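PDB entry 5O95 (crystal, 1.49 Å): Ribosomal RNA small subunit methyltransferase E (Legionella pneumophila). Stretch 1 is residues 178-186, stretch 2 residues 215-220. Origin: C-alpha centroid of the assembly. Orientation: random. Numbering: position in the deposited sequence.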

# COMPACT_ATOMS: atom_id res chain seq x y z
N PHE B 178 9.71 7.41 22.13
CA PHE B 178 8.57 7.66 23.02
C PHE B 178 7.24 7.48 22.30
O PHE B 178 6.23 8.06 22.70
N SER B 179 7.23 6.66 21.25
CA SER B 179 6.04 6.47 20.45
C SER B 179 4.95 5.76 21.25
O SER B 179 5.21 5.02 22.21
N LYS B 180 3.70 6.02 20.85
CA LYS B 180 2.53 5.30 21.31
C LYS B 180 1.79 4.79 20.09
O LYS B 180 2.02 5.25 18.97
N THR B 181 0.90 3.80 20.28
CA THR B 181 0.18 3.24 19.15
C THR B 181 -1.12 4.00 18.94
O THR B 181 -1.49 4.89 19.71
N TRP B 182 -1.84 3.62 17.89
CA TRP B 182 -3.10 4.28 17.56
C TRP B 182 -4.09 4.20 18.72
O TRP B 182 -4.97 5.07 18.84
N ARG B 183 -3.96 3.19 19.59
CA ARG B 183 -4.91 3.03 20.68
C ARG B 183 -4.79 4.12 21.73
O ARG B 183 -5.73 4.31 22.51
N ASP B 184 -3.66 4.82 21.79
CA ASP B 184 -3.42 5.82 22.83
C ASP B 184 -3.74 7.24 22.39
O ASP B 184 -3.53 8.17 23.17
N TYR B 185 -4.22 7.42 21.16
CA TYR B 185 -4.52 8.76 20.69
C TYR B 185 -5.99 8.87 20.32
O TYR B 185 -6.59 7.89 19.86
N PRO B 186 -6.60 10.05 20.50
CA PRO B 186 -8.02 10.26 20.14
C PRO B 186 -8.21 10.45 18.64
O PRO B 186 -8.42 11.56 18.12
N PHE B 215 3.20 17.79 18.01
CA PHE B 215 3.15 16.56 17.23
C PHE B 215 3.57 15.39 18.10
O PHE B 215 4.66 15.39 18.69
N LEU B 216 2.69 14.39 18.20
CA LEU B 216 2.87 13.26 19.10
C LEU B 216 3.34 12.03 18.33
O LEU B 216 2.80 11.75 17.25
N PRO B 217 4.30 11.28 18.86
CA PRO B 217 4.93 10.21 18.07
C PRO B 217 4.07 8.96 17.98
O PRO B 217 3.56 8.46 18.99
N LEU B 218 3.93 8.45 16.76
CA LEU B 218 3.11 7.27 16.47
C LEU B 218 4.00 6.14 15.98
O LEU B 218 4.93 6.36 15.20
N SER B 219 3.73 4.93 16.46
CA SER B 219 4.38 3.74 15.93
C SER B 219 3.41 2.97 15.05
O SER B 219 2.18 3.11 15.16
N LEU B 220 3.97 2.12 14.19
CA LEU B 220 3.20 1.24 13.32
C LEU B 220 3.88 -0.13 13.23
O LEU B 220 4.20 -0.62 12.15

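Contact between residues 178-186 and 215-220 of the methyltransferase, burying 418 Å² in all. A single beta bridge joins Lys180 to Leu218: Lys180 N donates to Pro217 O (3.1 Å) and Ser219 N donates to Lys180 O (3.1 Å), so Lys180 takes part in both backbone hydrogen bonds, donating one and accepting the other. The same carbonyls also receive CA-H...O contacts, Ser179 CA to Pro217 O at 3.5 Å and Leu218 CA to Lys180 O at 3.4 Å.

Tyr185 is among the most heavily covered residues of the contact, with Pro217 close behind. Its CA-CB bond points toward the second stretch, and chi1 m (-66°) with chi2 -60° carries the phenol up to the strand, where Tyr185 OH donates a short hydrogen bond to Pro217 O (2.6 Å). That carbonyl therefore accepts from both Lys180 N and the phenol, and it lies near the plane of the ring, at its edge. Leu216, also pointing toward the first stretch, is m,t; its extended chi2 brings CD1 to 3.5 Å from Tyr185 CE1, in an oblique position. Leu218 starts away from the partner, but chi1 t and chi2 p bring its end back: CD1 reaches 4.1 Å from Tyr185 CE2, at the ring edge, and 3.7 Å from Trp182 N. Pro217, ring C-gamma endo, points sideways and sets CG 3.4 Å from Phe178 O. The Phe178 side chain, chi1 m, leads away and adds little.

A second polar cluster joins Ser179 and Ser219. Both are p. Ser179 OG comes 3.5 Å from Ser219 CB, and the two hydroxyls are linked through water 1, which donates to Ser179 OG (2.9 Å) and hydrogen-bonds Ser219 OG (2.6 Å). Thr181 points away, yet its CG2 still lies 3.7 Å from Ser219 OG. Its p rotamer (79°) places OG1 to accept from Arg183 N (3.2 Å), while Asp184 OD2, on an m side chain, takes a weak hydrogen bond from Thr181 N (3.4 Å). These bonds brace the 3-10 segment 182-184, as does Asp184 N to Thr181 O (3.0 Å).

Water 2 spans the stretches, accepting from Trp182 N (2.8 Å) and donating to Ser219 O (2.8 Å). Trp182, chi1 p and chi2 -92°, starts sideways and its indole leads away, with NE1 hydrogen-bonded elsewhere in the structure. The CA-to-CB bond of Lys180 points away, its chain is m,t,t,m, and its hydrogen bonds to the second stretch come from backbone N and O. Arg183 and Asp184 do not reach the second stretch.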

# COMPACT_ATOMS: atom_id res chain seq x y z
CB PHE B 178 8.65 9.04 23.69
CG PHE B 178 9.92 9.24 24.46
CD1 PHE B 178 10.05 8.77 25.75
CD2 PHE B 178 11.00 9.90 23.88
CE1 PHE B 178 11.22 8.95 26.46
CE2 PHE B 178 12.18 10.08 24.58
CZ PHE B 178 12.29 9.61 25.87
CB SER B 179 6.34 5.68 19.18
OG SER B 179 6.83 4.38 19.48
CB LYS B 180 1.62 6.21 22.15
CG LYS B 180 2.28 6.80 23.39
CD LYS B 180 1.35 7.74 24.13
CE LYS B 180 2.06 8.45 25.29
NZ LYS B 180 2.62 7.50 26.28
CB THR B 181 -0.12 1.75 19.35
OG1 THR B 181 -1.25 1.59 20.22
CG2 THR B 181 1.08 1.01 19.93
CB TRP B 182 -3.70 3.63 16.31
CG TRP B 182 -4.14 2.20 16.52
CD1 TRP B 182 -3.40 1.06 16.30
CD2 TRP B 182 -5.42 1.75 16.98
NE1 TRP B 182 -4.15 -0.05 16.62
CE2 TRP B 182 -5.39 0.34 17.03
CE3 TRP B 182 -6.60 2.41 17.35
CZ2 TRP B 182 -6.48 -0.42 17.44
CZ3 TRP B 182 -7.69 1.65 17.76
CH2 TRP B 182 -7.62 0.25 17.80
CB ARG B 183 -4.71 1.67 21.35
CG ARG B 183 -4.97 0.49 20.43
CD ARG B 183 -4.83 -0.83 21.19
NE ARG B 183 -5.74 -1.84 20.64
CZ ARG B 183 -5.37 -2.75 19.75
NH1 ARG B 183 -4.12 -2.79 19.32
NH2 ARG B 183 -6.26 -3.63 19.29
CB ASP B 184 -1.97 5.76 23.29
CG ASP B 184 -1.57 4.39 23.77
OD1 ASP B 184 -2.32 3.80 24.58
OD2 ASP B 184 -0.51 3.89 23.32
CB TYR B 185 -3.67 9.11 19.46
CG TYR B 185 -2.20 9.19 19.77
CD1 TYR B 185 -1.73 10.12 20.70
CD2 TYR B 185 -1.29 8.35 19.16
CE1 TYR B 185 -0.39 10.19 21.01
CE2 TYR B 185 0.06 8.42 19.46
CZ TYR B 185 0.50 9.36 20.38
OH TYR B 185 1.84 9.44 20.69
CB PRO B 186 -8.37 11.52 20.95
CG PRO B 186 -7.10 12.31 20.94
CD PRO B 186 -6.00 11.26 21.09
CB PHE B 215 4.00 16.68 15.97
CG PHE B 215 3.31 17.44 14.86
CD1 PHE B 215 3.26 18.83 14.89
CD2 PHE B 215 2.69 16.77 13.82
CE1 PHE B 215 2.60 19.54 13.88
CE2 PHE B 215 2.02 17.47 12.82
CZ PHE B 215 1.99 18.84 12.85
CB LEU B 216 1.55 12.94 19.80
CG LEU B 216 0.94 14.10 20.59
CD1 LEU B 216 -0.38 13.70 21.23
CD2 LEU B 216 1.90 14.64 21.63
CB PRO B 217 6.23 9.92 18.84
CG PRO B 217 5.95 10.36 20.25
CD PRO B 217 5.00 11.54 20.13
CB LEU B 218 2.10 7.62 15.38
CG LEU B 218 1.18 6.50 14.92
CD1 LEU B 218 0.26 6.09 16.05
CD2 LEU B 218 0.36 6.99 13.72
CB SER B 219 4.86 2.82 17.06
OG SER B 219 3.78 2.42 17.89
CB LEU B 220 2.98 1.84 11.93
CG LEU B 220 2.02 3.03 11.85
CD1 LEU B 220 2.06 3.66 10.46
CD2 LEU B 220 0.57 2.67 12.23
O HOH W 1 4.72 2.51 20.28
O HOH W 2 -0.38 2.30 15.88